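Side-chain contacts in DegV family protein (Eubacterium eligens, PDB 3FDJ), which is of unknown function but, as a member of the DegV family, probably binds a fatty acid between its two domains: residues 240-243 with 244-247; 145-148 with 149-152; 126-129 with 130-134; 256-260 with 261-265; 43-46 with 47-51. All blocks are in the same frame, centred on the assembly; numbering follows the deposited sequence.

Interaction 1 of 5, residues 240-243 with 244-247; sequences IADM and IKQA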
loop_
_atom_site.group_PDB
_atom_site.type_symbol
_atom_site.label_atom_id
_atom_site.label_comp_id
_atom_site.label_asym_id
_atom_site.label_seq_id
_atom_site.Cartn_x
_atom_site.Cartn_y
_atom_site.Cartn_z
ATOM N N ILE A 240 -9.685 -15.552 1.971
ATOM C CA ILE A 240 -10.069 -14.380 2.761
ATOM C C ILE A 240 -11.269 -13.698 2.099
ATOM O O ILE A 240 -12.263 -13.383 2.758
ATOM C CB ILE A 240 -8.901 -13.406 2.919
ATOM C CG1 ILE A 240 -7.791 -14.027 3.789
ATOM C CG2 ILE A 240 -9.399 -12.073 3.554
ATOM C CD1 ILE A 240 -6.425 -13.282 3.732
ATOM N N ALA A 241 -11.182 -13.480 0.789
ATOM C CA ALA A 241 -12.263 -12.831 0.068
ATOM C C ALA A 241 -13.563 -13.632 0.223
ATOM O O ALA A 241 -14.628 -13.053 0.455
ATOM C CB ALA A 241 -11.901 -12.667 -1.432
ATOM N N ASP A 242 -13.481 -14.952 0.109
ATOM C CA ASP A 242 -14.673 -15.809 0.265
ATOM C C ASP A 242 -15.275 -15.697 1.672
ATOM O O ASP A 242 -16.501 -15.636 1.835
ATOM C CB ASP A 242 -14.325 -17.285 0.004
ATOM C CG ASP A 242 -14.245 -17.624 -1.485
ATOM O OD1 ASP A 242 -14.726 -16.834 -2.334
ATOM O OD2 ASP A 242 -13.686 -18.694 -1.814
HETATM N N MSE A 243 -14.398 -15.709 2.682
HETATM C CA MSE A 243 -14.828 -15.595 4.059
HETATM C C MSE A 243 -15.589 -14.285 4.275
HETATM O O MSE A 243 -16.653 -14.274 4.910
HETATM C CB MSE A 243 -13.623 -15.663 5.000
HETATM C CG MSE A 243 -13.961 -15.506 6.463
HETATM SE SE MSE A 243 -14.063 -13.658 7.123
HETATM C CE MSE A 243 -12.177 -13.150 7.217
ATOM N N ILE A 244 -15.037 -13.187 3.762
ATOM C CA ILE A 244 -15.617 -11.874 3.980
ATOM C C ILE A 244 -16.955 -11.722 3.246
ATOM O O ILE A 244 -17.911 -11.202 3.806
ATOM C CB ILE A 244 -14.618 -10.769 3.618
ATOM C CG1 ILE A 244 -13.478 -10.771 4.660
ATOM C CG2 ILE A 244 -15.294 -9.416 3.597
ATOM C CD1 ILE A 244 -12.280 -9.937 4.281
ATOM N N LYS A 245 -17.045 -12.244 2.031
ATOM C CA LYS A 245 -18.310 -12.235 1.290
ATOM C C LYS A 245 -19.393 -12.960 2.048
ATOM O O LYS A 245 -20.517 -12.470 2.150
ATOM C CB LYS A 245 -18.155 -12.871 -0.094
ATOM C CG LYS A 245 -17.410 -11.994 -1.060
ATOM C CD LYS A 245 -17.475 -12.533 -2.477
ATOM C CE LYS A 245 -16.183 -13.179 -2.893
ATOM N NZ LYS A 245 -16.241 -13.524 -4.358
ATOM N N GLN A 246 -19.045 -14.118 2.589
ATOM C CA GLN A 246 -19.999 -14.938 3.311
ATOM C C GLN A 246 -20.448 -14.301 4.624
ATOM O O GLN A 246 -21.629 -14.338 4.948
ATOM C CB GLN A 246 -19.415 -16.342 3.561
ATOM C CG GLN A 246 -20.310 -17.299 4.347
ATOM C CD GLN A 246 -21.543 -17.794 3.567
ATOM O OE1 GLN A 246 -21.758 -17.444 2.398
ATOM N NE2 GLN A 246 -22.369 -18.599 4.232
ATOM N N ALA A 247 -19.504 -13.743 5.374
ATOM C CA ALA A 247 -19.776 -13.222 6.722
ATOM C C ALA A 247 -20.426 -11.847 6.696
ATOM O O ALA A 247 -21.244 -11.526 7.557
ATOM C CB ALA A 247 -18.486 -13.181 7.539
#
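Ile240 and Ile244 run parallel down one side of the helix, one turn apart, and the methyl CG2 of Ile240 meets CD1 of Ile244 at 3.7 Å. In Ile240 that methyl stands anti to the backbone N, while CG1 lies beside the backbone N (chi1 -67°). Met243, a selenomethionine, adds to this apolar side: its chain bends at both chi2 and chi3, which folds the end back across Ile244 and sets CE 3.7 Å from Ile244 CG1. The packed face of helix 234-248 is then completed by helix 205-219, where Leu212 touches both Ile240 and Met243 and Leu216 touches Ile244, and by Ile228 and Leu226 of strand 226-230.

The solvent side is looser. Asp242 and Lys245 approach at an angle, and OD1 of Asp242 stays 4.2 Å from NZ of Lys245, beyond salt-bridge distance. With CG beside its own backbone N (chi1 -74°), Lys245 lies over Ala241 O, CG at 3.3 Å; the later bend at chi3 brings CE near Asp242 OD1. Further along, Ala247 is a small exposed residue whose CB is 4.5 Å from Met243 SE.

Four regular backbone bonds run through both sides, the one from Ile244 N to Ile240 O measuring 3.0 Å. Buried Ile240, Ala241 and Ile244 against exposed Asp242, Lys245 and Gln246 make the helix amphipathic, as expected in a beta-alpha-beta unit that joins strands 226-230 and 253-257. Apolar contact secures its inner face, whereas the outer pair probably contributes only a weak, solvent-screened attraction between opposite charges.

Interaction 2 of 5, residues 145-148 with 149-152; sequences AIDA and YMQK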
loop_
_atom_site.group_PDB
_atom_site.type_symbol
_atom_site.label_atom_id
_atom_site.label_comp_id
_atom_site.label_asym_id
_atom_site.label_seq_id
_atom_site.Cartn_x
_atom_site.Cartn_y
_atom_site.Cartn_z
ATOM N N ALA A 145 -12.515 16.441 1.974
ATOM C CA ALA A 145 -13.331 15.272 2.278
ATOM C C ALA A 145 -12.545 13.980 2.352
ATOM O O ALA A 145 -12.947 13.058 3.081
ATOM C CB ALA A 145 -14.477 15.152 1.281
ATOM N N ILE A 146 -11.441 13.887 1.611
ATOM C CA ILE A 146 -10.695 12.641 1.532
ATOM C C ILE A 146 -10.124 12.262 2.908
ATOM O O ILE A 146 -10.115 11.082 3.278
ATOM C CB ILE A 146 -9.597 12.676 0.431
ATOM C CG1 ILE A 146 -9.045 11.267 0.199
ATOM C CG2 ILE A 146 -8.470 13.686 0.736
ATOM C CD1 ILE A 146 -10.107 10.261 -0.402
ATOM N N ASP A 147 -9.669 13.259 3.670
ATOM C CA ASP A 147 -9.132 12.982 5.022
ATOM C C ASP A 147 -10.188 12.446 5.987
ATOM O O ASP A 147 -9.894 11.588 6.822
ATOM C CB ASP A 147 -8.445 14.193 5.586
ATOM C CG ASP A 147 -7.353 14.680 4.680
ATOM O OD1 ASP A 147 -6.191 14.239 4.864
ATOM O OD2 ASP A 147 -7.675 15.423 3.729
ATOM N N ALA A 148 -11.422 12.907 5.846
ATOM C CA ALA A 148 -12.515 12.378 6.644
ATOM C C ALA A 148 -12.818 10.919 6.275
ATOM O O ALA A 148 -13.032 10.073 7.151
ATOM C CB ALA A 148 -13.760 13.249 6.453
ATOM N N TYR A 149 -12.848 10.650 4.970
ATOM C CA TYR A 149 -13.070 9.306 4.422
ATOM C C TYR A 149 -12.014 8.309 4.924
ATOM O O TYR A 149 -12.344 7.163 5.313
ATOM C CB TYR A 149 -13.094 9.371 2.889
ATOM C CG TYR A 149 -13.199 8.015 2.240
ATOM C CD1 TYR A 149 -14.440 7.421 2.043
ATOM C CD2 TYR A 149 -12.062 7.301 1.876
ATOM C CE1 TYR A 149 -14.543 6.143 1.473
ATOM C CE2 TYR A 149 -12.147 6.043 1.295
ATOM C CZ TYR A 149 -13.386 5.472 1.085
ATOM O OH TYR A 149 -13.500 4.218 0.519
HETATM N N MSE A 150 -10.760 8.757 4.966
HETATM C CA MSE A 150 -9.648 7.914 5.424
HETATM C C MSE A 150 -9.775 7.424 6.871
HETATM O O MSE A 150 -9.290 6.341 7.233
HETATM C CB MSE A 150 -8.333 8.676 5.233
HETATM C CG MSE A 150 -7.885 8.685 3.796
HETATM SE SE MSE A 150 -6.579 10.110 3.489
HETATM C CE MSE A 150 -5.219 9.558 4.719
ATOM N N GLN A 151 -10.437 8.211 7.695
ATOM C CA GLN A 151 -10.669 7.812 9.076
ATOM C C GLN A 151 -11.519 6.552 9.165
ATOM O O GLN A 151 -11.455 5.856 10.188
ATOM C CB GLN A 151 -11.304 8.973 9.858
ATOM C CG GLN A 151 -10.345 10.121 10.018
ATOM C CD GLN A 151 -10.868 11.245 10.894
ATOM O OE1 GLN A 151 -12.074 11.400 11.114
ATOM N NE2 GLN A 151 -9.956 12.063 11.366
ATOM N N LYS A 152 -12.323 6.283 8.127
ATOM C CA LYS A 152 -13.205 5.122 8.056
ATOM C C LYS A 152 -12.613 4.038 7.147
ATOM O O LYS A 152 -13.343 3.369 6.382
ATOM C CB LYS A 152 -14.600 5.524 7.549
ATOM C CG LYS A 152 -15.278 6.563 8.401
ATOM C CD LYS A 152 -16.668 6.916 7.860
ATOM C CE LYS A 152 -17.446 7.754 8.857
ATOM N NZ LYS A 152 -17.662 7.034 10.169
HETATM O O HOH W 1 -14.533 10.256 9.438
#
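Tyr149 sends its ring off with CG anti to the backbone N (chi1 175°), and Ile146 places CG1 likewise (chi1 -169°) before turning CD1 back at chi2, so the two meet along one side of helix 139-150. CD1 of Ile146 comes to 4.2 Å from Tyr149 CD2, obliquely to the ring. One residue on, the selenomethionine Met150 runs the other way, with CG beside its own backbone N, and its SE lies 4.3 Å from Ile146 CG1. Ile146 thus uses two successive carbons of one branch, CD1 for the ring and CG1 for the selenium.

The backbone holds these groups in helical spacing: Met150 N reaches Ile146 O at 2.9 Å, and Tyr149 N bonds to Ala145 O. The bond from Gln151 N to Ala148 O, at 3.2 Å, is weak. A water supplies a second donor to that carbonyl, lying 2.7 Å from Ala148 O.

The polar ends have partners outside these two segments: Glu276 for Tyr149 OH and Arg111, in a salt bridge, for Asp147. Ile113 and Met132 touch Ile146. Apolar carbons therefore bind this helix to strand 109-114 and helix 120-134, while the water donates to both Ala148 O and Gln151 OE1, joining two acceptors that could not bond each other.

Interaction 3 of 5, residues 126-129 with 130-134; sequences LEQL and QQMIE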
loop_
_atom_site.group_PDB
_atom_site.type_symbol
_atom_site.label_atom_id
_atom_site.label_comp_id
_atom_site.label_asym_id
_atom_site.label_seq_id
_atom_site.Cartn_x
_atom_site.Cartn_y
_atom_site.Cartn_z
ATOM N N LEU A 126 -7.199 6.158 -3.540
ATOM C CA LEU A 126 -7.189 6.523 -4.964
ATOM C C LEU A 126 -8.556 6.316 -5.594
ATOM O O LEU A 126 -9.032 7.175 -6.346
ATOM C CB LEU A 126 -6.136 5.719 -5.711
ATOM C CG LEU A 126 -4.711 6.157 -5.444
ATOM C CD1 LEU A 126 -3.746 5.048 -5.835
ATOM C CD2 LEU A 126 -4.399 7.448 -6.215
ATOM N N GLU A 127 -9.201 5.195 -5.261
ATOM C CA GLU A 127 -10.521 4.922 -5.794
ATOM C C GLU A 127 -11.587 5.906 -5.299
ATOM O O GLU A 127 -12.549 6.199 -6.011
ATOM C CB GLU A 127 -10.952 3.494 -5.521
ATOM C CG GLU A 127 -10.139 2.440 -6.284
ATOM C CD GLU A 127 -10.642 1.044 -6.015
ATOM O OE1 GLU A 127 -11.866 0.904 -5.765
ATOM O OE2 GLU A 127 -9.841 0.089 -6.067
ATOM N N GLN A 128 -11.444 6.377 -4.068
ATOM C CA GLN A 128 -12.387 7.343 -3.543
ATOM C C GLN A 128 -12.189 8.715 -4.183
ATOM O O GLN A 128 -13.172 9.418 -4.441
ATOM C CB GLN A 128 -12.318 7.435 -2.021
ATOM C CG GLN A 128 -13.410 8.295 -1.420
ATOM C CD GLN A 128 -14.819 7.761 -1.617
ATOM O OE1 GLN A 128 -15.040 6.588 -1.936
ATOM N NE2 GLN A 128 -15.788 8.643 -1.428
ATOM N N LEU A 129 -10.934 9.079 -4.449
ATOM C CA LEU A 129 -10.615 10.306 -5.160
ATOM C C LEU A 129 -11.271 10.227 -6.546
ATOM O O LEU A 129 -11.956 11.178 -6.982
ATOM C CB LEU A 129 -9.117 10.505 -5.288
ATOM C CG LEU A 129 -8.380 10.882 -3.992
ATOM C CD1 LEU A 129 -6.861 10.757 -4.202
ATOM C CD2 LEU A 129 -8.839 12.278 -3.518
ATOM N N GLN A 130 -11.116 9.075 -7.202
ATOM C CA GLN A 130 -11.723 8.876 -8.505
ATOM C C GLN A 130 -13.237 9.028 -8.459
ATOM O O GLN A 130 -13.818 9.749 -9.274
ATOM C CB GLN A 130 -11.370 7.493 -9.053
ATOM C CG GLN A 130 -12.185 7.127 -10.292
ATOM C CD GLN A 130 -11.744 5.814 -10.892
ATOM O OE1 GLN A 130 -10.948 5.087 -10.294
ATOM N NE2 GLN A 130 -12.235 5.521 -12.085
ATOM N N GLN A 131 -13.874 8.363 -7.499
ATOM C CA GLN A 131 -15.323 8.457 -7.334
ATOM C C GLN A 131 -15.802 9.914 -7.149
ATOM O O GLN A 131 -16.792 10.340 -7.762
ATOM C CB GLN A 131 -15.799 7.603 -6.160
ATOM C CG GLN A 131 -17.309 7.523 -6.080
ATOM C CD GLN A 131 -17.775 6.682 -4.932
ATOM O OE1 GLN A 131 -17.396 5.508 -4.813
ATOM N NE2 GLN A 131 -18.587 7.275 -4.053
HETATM N N MSE A 132 -15.106 10.677 -6.312
HETATM C CA MSE A 132 -15.506 12.066 -6.078
HETATM C C MSE A 132 -15.303 12.943 -7.305
HETATM O O MSE A 132 -16.142 13.803 -7.610
HETATM C CB MSE A 132 -14.792 12.632 -4.851
HETATM C CG MSE A 132 -15.290 11.996 -3.570
HETATM SE SE MSE A 132 -14.520 12.973 -2.037
HETATM C CE MSE A 132 -13.014 12.214 -2.037
ATOM N N ILE A 133 -14.217 12.710 -8.027
ATOM C CA ILE A 133 -13.988 13.385 -9.294
ATOM C C ILE A 133 -15.113 13.070 -10.286
ATOM O O ILE A 133 -15.632 13.976 -10.956
ATOM C CB ILE A 133 -12.606 13.023 -9.879
ATOM C CG1 ILE A 133 -11.509 13.612 -8.999
ATOM C CG2 ILE A 133 -12.466 13.534 -11.342
ATOM C CD1 ILE A 133 -10.098 13.109 -9.327
ATOM N N GLU A 134 -15.515 11.803 -10.365
ATOM C CA GLU A 134 -16.589 11.399 -11.269
ATOM C C GLU A 134 -17.948 11.956 -10.855
ATOM O O GLU A 134 -18.820 12.167 -11.698
ATOM C CB GLU A 134 -16.650 9.879 -11.365
ATOM C CG GLU A 134 -15.406 9.305 -12.019
ATOM C CD GLU A 134 -15.395 7.794 -12.056
ATOM O OE1 GLU A 134 -16.106 7.163 -11.235
ATOM O OE2 GLU A 134 -14.664 7.240 -12.907
#
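Gln128 meets both Gln131 and Met132 across one turn of helix 120-134. Its CG lies 4.0 Å from CE of the selenomethionine Met132, and its NE2 is equally near Met132 CG, so the glutamine lies across the selenoether chain. The contact depends on the bend of Gln128 at chi2 (65°), which turns the amide back toward the following turn. Against Gln131 the two amides stand with their planes 66° apart and OE1 of Gln128 3.9 Å from OE1 of Gln131, a contact without a hydrogen bond. An alanine in place of Gln128 would take away the carbons and amide resting on Met132, and would probably leave that side chain freer to turn and open a gap beside it.

Leu129 completes this first shell, its CD2 lying 4.4 Å from Met132 CE. On another side of the helix, Gln130 NE2 donates to Glu134 OE2 at 3.1 Å with a 160° angle at the hydrogen; it approaches from above the carboxylate plane, while the acceptor lies in the plane of the amide. The main chain spaces all these groups: Met132 N is bonded to Gln128 O at 3.0 Å, and Ile133 N to Leu129 O at 2.9 Å.

Farther out, Arg18 O is a second acceptor for Gln130 NE2, and Glu135 takes a bond from Gln131 NE2. Leu129, Met132 and Ile133 all pack on Ile142, so carbon contacts seat this helix on helix 139-150, while Glu127 gathers three basic partners, Arg227, Lys225 and Arg123, whose charges would probably favour its ionised form.

Interaction 4 of 5, residues 256-260 with 261-265; sequences YKAGG and LCSYY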
loop_
_atom_site.group_PDB
_atom_site.type_symbol
_atom_site.label_atom_id
_atom_site.label_comp_id
_atom_site.label_asym_id
_atom_site.label_seq_id
_atom_site.Cartn_x
_atom_site.Cartn_y
_atom_site.Cartn_z
ATOM N N TYR A 256 -5.730 -8.960 -5.894
ATOM C CA TYR A 256 -4.755 -8.685 -6.938
ATOM C C TYR A 256 -3.329 -8.813 -6.427
ATOM O O TYR A 256 -3.088 -8.931 -5.233
ATOM C CB TYR A 256 -4.986 -7.280 -7.512
ATOM C CG TYR A 256 -4.935 -6.199 -6.466
ATOM C CD1 TYR A 256 -6.037 -5.958 -5.644
ATOM C CD2 TYR A 256 -3.801 -5.413 -6.295
ATOM C CE1 TYR A 256 -5.995 -4.994 -4.661
ATOM C CE2 TYR A 256 -3.762 -4.426 -5.326
ATOM C CZ TYR A 256 -4.864 -4.240 -4.509
ATOM O OH TYR A 256 -4.858 -3.285 -3.556
ATOM N N LYS A 257 -2.383 -8.825 -7.355
ATOM C CA LYS A 257 -0.981 -9.022 -7.004
ATOM C C LYS A 257 -0.337 -7.741 -6.451
ATOM O O LYS A 257 -0.526 -6.639 -6.976
ATOM C CB LYS A 257 -0.176 -9.476 -8.215
ATOM C CG LYS A 257 -0.620 -10.793 -8.817
ATOM C CD LYS A 257 0.293 -11.171 -9.979
ATOM C CE LYS A 257 -0.124 -12.489 -10.576
ATOM N NZ LYS A 257 -1.487 -12.358 -11.154
ATOM N N ALA A 258 0.492 -7.928 -5.443
ATOM C CA ALA A 258 1.357 -6.863 -4.939
ATOM C C ALA A 258 2.382 -6.447 -5.989
ATOM O O ALA A 258 2.759 -7.238 -6.864
ATOM C CB ALA A 258 2.047 -7.316 -3.655
ATOM N N GLY A 259 2.800 -5.177 -5.927
ATOM C CA GLY A 259 3.883 -4.673 -6.750
ATOM C C GLY A 259 5.207 -4.976 -6.087
ATOM O O GLY A 259 5.245 -5.701 -5.098
ATOM N N GLY A 260 6.278 -4.424 -6.652
ATOM C CA GLY A 260 7.647 -4.705 -6.220
ATOM C C GLY A 260 7.937 -4.329 -4.767
ATOM O O GLY A 260 8.475 -5.121 -4.016
ATOM N N LEU A 261 7.577 -3.111 -4.387
ATOM C CA LEU A 261 7.867 -2.598 -3.054
ATOM C C LEU A 261 7.127 -3.402 -2.003
ATOM O O LEU A 261 7.711 -3.861 -1.014
ATOM C CB LEU A 261 7.453 -1.121 -2.971
ATOM C CG LEU A 261 7.844 -0.332 -1.715
ATOM C CD1 LEU A 261 6.963 -0.672 -0.526
ATOM C CD2 LEU A 261 9.347 -0.542 -1.397
ATOM N N CYS A 262 5.826 -3.579 -2.193
ATOM C CA CYS A 262 5.057 -4.377 -1.252
ATOM C C CYS A 262 5.506 -5.842 -1.244
ATOM O O CYS A 262 5.518 -6.462 -0.188
ATOM C CB CYS A 262 3.554 -4.246 -1.474
ATOM S SG CYS A 262 2.904 -2.587 -0.938
ATOM N N SER A 263 5.933 -6.375 -2.379
ATOM C CA SER A 263 6.446 -7.761 -2.432
ATOM C C SER A 263 7.738 -7.885 -1.633
ATOM O O SER A 263 7.927 -8.863 -0.924
ATOM C CB SER A 263 6.635 -8.243 -3.874
ATOM O OG SER A 263 5.382 -8.348 -4.557
ATOM N N TYR A 264 8.588 -6.862 -1.697
ATOM C CA TYR A 264 9.836 -6.864 -0.933
ATOM C C TYR A 264 9.574 -6.899 0.585
ATOM O O TYR A 264 10.166 -7.708 1.288
ATOM C CB TYR A 264 10.722 -5.663 -1.323
ATOM C CG TYR A 264 11.959 -5.528 -0.485
ATOM C CD1 TYR A 264 13.064 -6.335 -0.737
ATOM C CD2 TYR A 264 12.027 -4.634 0.579
ATOM C CE1 TYR A 264 14.194 -6.267 0.053
ATOM C CE2 TYR A 264 13.196 -4.542 1.376
ATOM C CZ TYR A 264 14.267 -5.364 1.098
ATOM O OH TYR A 264 15.415 -5.328 1.848
ATOM N N TYR A 265 8.692 -6.031 1.067
ATOM C CA TYR A 265 8.474 -5.874 2.502
ATOM C C TYR A 265 7.466 -6.853 3.099
ATOM O O TYR A 265 7.614 -7.251 4.262
ATOM C CB TYR A 265 8.092 -4.426 2.829
ATOM C CG TYR A 265 9.283 -3.498 2.905
ATOM C CD1 TYR A 265 10.296 -3.714 3.852
ATOM C CD2 TYR A 265 9.429 -2.415 2.021
ATOM C CE1 TYR A 265 11.406 -2.872 3.926
ATOM C CE2 TYR A 265 10.528 -1.568 2.106
ATOM C CZ TYR A 265 11.499 -1.795 3.059
ATOM O OH TYR A 265 12.610 -0.988 3.129
HETATM O O HOH W 2 3.570 -9.720 -6.239
#
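The chain leaves strand 253-257 through an extended Ala258 and enters helix 260-266 with Gly259 at the N-cap, where Tyr264 N bonds to Gly260 O at 2.9 Å. Ser263 is the side chain that ties this corner together. Its OG sits beside its own backbone N (chi1 -66°), which lets the hydroxyl reach back 2.7 Å to Gly259 O, from 42° above the carbonyl plane. The same oxygen also accepts Ser263 N, at 2.9 Å, so one residue grips the carbonyl twice.

A water donates both to Ser263 OG, at 2.8 Å, and to Ala258 O, bridging the end of the strand to the first helical turn. The methyl of Ala258 fills the angle between them, its CB lying 3.6 Å from Ser263 OG and 4.1 Å from Cys262 CB.

The opening turn is held from outside by aspartates: Asp13 accepts from Gly259 N, and Asp38 from the amides of Gly260 and Leu261. Leu261 also lies near a bound hexaethylene glycol, probably from the crystallisation liquor, though it may mark a pocket. With its first amides given to carboxylates and its first carbonyl doubly engaged, the buried helix start has its polar groups well served, and the aspartates would probably be stabilised by the helix dipole.

Interaction 5 of 5, residues 43-46 with 47-51; sequences DIHR and MLDIL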
loop_
_atom_site.group_PDB
_atom_site.type_symbol
_atom_site.label_atom_id
_atom_site.label_comp_id
_atom_site.label_asym_id
_atom_site.label_seq_id
_atom_site.Cartn_x
_atom_site.Cartn_y
_atom_site.Cartn_z
ATOM N N ASP A 43 10.358 -7.959 -13.030
ATOM C CA ASP A 43 10.047 -9.371 -12.872
ATOM C C ASP A 43 10.139 -9.695 -11.376
ATOM O O ASP A 43 11.209 -9.961 -10.840
ATOM C CB ASP A 43 11.014 -10.240 -13.690
ATOM C CG ASP A 43 10.741 -11.742 -13.531
ATOM O OD1 ASP A 43 10.000 -12.145 -12.606
ATOM O OD2 ASP A 43 11.270 -12.535 -14.340
ATOM N N ILE A 44 9.001 -9.643 -10.712
ATOM C CA ILE A 44 8.970 -9.745 -9.250
ATOM C C ILE A 44 9.349 -11.139 -8.793
ATOM O O ILE A 44 10.061 -11.293 -7.814
ATOM C CB ILE A 44 7.596 -9.345 -8.695
ATOM C CG1 ILE A 44 7.411 -7.837 -8.825
ATOM C CG2 ILE A 44 7.451 -9.771 -7.232
ATOM C CD1 ILE A 44 5.985 -7.365 -8.727
ATOM N N HIS A 45 8.893 -12.153 -9.523
ATOM C CA HIS A 45 9.203 -13.547 -9.196
ATOM C C HIS A 45 10.715 -13.777 -9.192
ATOM O O HIS A 45 11.263 -14.395 -8.277
ATOM C CB HIS A 45 8.508 -14.483 -10.189
ATOM C CG HIS A 45 8.677 -15.936 -9.867
ATOM N ND1 HIS A 45 7.968 -16.562 -8.864
ATOM C CD2 HIS A 45 9.484 -16.882 -10.404
ATOM C CE1 HIS A 45 8.333 -17.831 -8.793
ATOM N NE2 HIS A 45 9.250 -18.052 -9.719
ATOM N N ARG A 46 11.393 -13.242 -10.207
ATOM C CA ARG A 46 12.843 -13.291 -10.282
ATOM C C ARG A 46 13.515 -12.543 -9.114
ATOM O O ARG A 46 14.489 -13.025 -8.525
ATOM C CB ARG A 46 13.323 -12.716 -11.627
ATOM C CG ARG A 46 14.829 -12.527 -11.724
ATOM C CD ARG A 46 15.268 -12.035 -13.110
ATOM N NE ARG A 46 16.709 -11.808 -13.148
ATOM C CZ ARG A 46 17.334 -10.714 -12.710
ATOM N NH1 ARG A 46 16.666 -9.690 -12.189
ATOM N NH2 ARG A 46 18.659 -10.642 -12.791
HETATM N N MSE A 47 13.005 -11.357 -8.793
HETATM C CA MSE A 47 13.571 -10.579 -7.700
HETATM C C MSE A 47 13.471 -11.348 -6.383
HETATM O O MSE A 47 14.426 -11.395 -5.615
HETATM C CB MSE A 47 12.850 -9.236 -7.558
HETATM C CG MSE A 47 13.455 -8.349 -6.486
HETATM SE SE MSE A 47 12.378 -6.764 -6.169
HETATM C CE MSE A 47 10.826 -7.582 -5.292
ATOM N N LEU A 48 12.302 -11.920 -6.112
ATOM C CA LEU A 48 12.106 -12.679 -4.879
ATOM C C LEU A 48 13.048 -13.888 -4.820
ATOM O O LEU A 48 13.572 -14.213 -3.751
ATOM C CB LEU A 48 10.652 -13.125 -4.745
ATOM C CG LEU A 48 9.618 -12.007 -4.530
ATOM C CD1 LEU A 48 8.208 -12.573 -4.587
ATOM C CD2 LEU A 48 9.866 -11.294 -3.222
ATOM N N ASP A 49 13.247 -14.557 -5.958
ATOM C CA ASP A 49 14.180 -15.680 -6.021
ATOM C C ASP A 49 15.600 -15.211 -5.712
ATOM O O ASP A 49 16.334 -15.884 -4.999
ATOM C CB ASP A 49 14.146 -16.376 -7.402
ATOM C CG ASP A 49 12.933 -17.312 -7.589
ATOM O OD1 ASP A 49 12.092 -17.460 -6.671
ATOM O OD2 ASP A 49 12.819 -17.918 -8.684
ATOM N N ILE A 50 15.986 -14.055 -6.244
ATOM C CA ILE A 50 17.319 -13.516 -5.993
ATOM C C ILE A 50 17.493 -13.193 -4.512
ATOM O O ILE A 50 18.502 -13.572 -3.896
ATOM C CB ILE A 50 17.617 -12.272 -6.861
ATOM C CG1 ILE A 50 17.875 -12.693 -8.309
ATOM C CG2 ILE A 50 18.820 -11.516 -6.343
ATOM C CD1 ILE A 50 17.925 -11.521 -9.272
ATOM N N LEU A 51 16.494 -12.528 -3.935
ATOM C CA LEU A 51 16.570 -12.131 -2.536
ATOM C C LEU A 51 16.586 -13.314 -1.577
ATOM O O LEU A 51 17.315 -13.285 -0.599
ATOM C CB LEU A 51 15.434 -11.177 -2.172
ATOM C CG LEU A 51 15.558 -9.832 -2.873
ATOM C CD1 LEU A 51 14.280 -9.050 -2.741
ATOM C CD2 LEU A 51 16.740 -9.043 -2.353
HETATM O O HOH W 3 11.697 -20.338 -9.056
#
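An N-capped first turn opens helix 44-52: Asp43 is the N-cap, and its OD1 accepts Arg46 N at 3.0 Å, approached from above the carboxylate plane. Met47 N follows with a bond to Asp43 O. On the inner face Ile44 and Leu48 stack their branches one turn apart, with CG2 of Ile44 3.9 Å from Leu48 CD1. An alanine at Leu48 would lose this branch and is likely to leave Ile44 CG2 facing a gap, with Val231 also short of a neighbour.

His45 and Asp49 cross on the exposed side, ring and carboxylate planes 64° apart; NE2 of His45 is 3.7 Å from Asp49 OD2. A water donates to OD2 and lies at a weak 3.4 Å from His45 NE2. The stronger partners are outside: Glu232 for His45 ND1, Arg268 for Asp49 OD1 and Glu34 for the guanidinium of Arg46.

Met47 and Ile50 both touch Phe36 of strand 35-37, fixing the helix against that strand. The arginine chain, extended from CG to NE (chi2 176°), carries its flat end alongside the next turn, where the methyl CD1 of Ile50 sits over the centre of one guanidinium face, 3.6 Å from Arg46 CZ.

From the N terminus the order is interaction 5, 3, 2, 1 and 4. Each joins consecutive segments, so each closes just a helical turn or, in interaction 4, the corner between strand and helix; none encloses or crosses another. Interactions 3 and 2 lie on successive helices, 120-134 and 139-150, and touch where Ile146 CD1 packs 3.9 Å from Met132 CE. Interaction 1 sits on helix 234-248, which leads into strand 253-257 and interaction 4, although their nearest atoms stay about 8 Å apart. Interaction 4 returns to the earliest part of the chain: Tyr264 CD1 meets Leu51 CD1 of interaction 5 at 3.6 Å, joining helices 260-266 and 44-52.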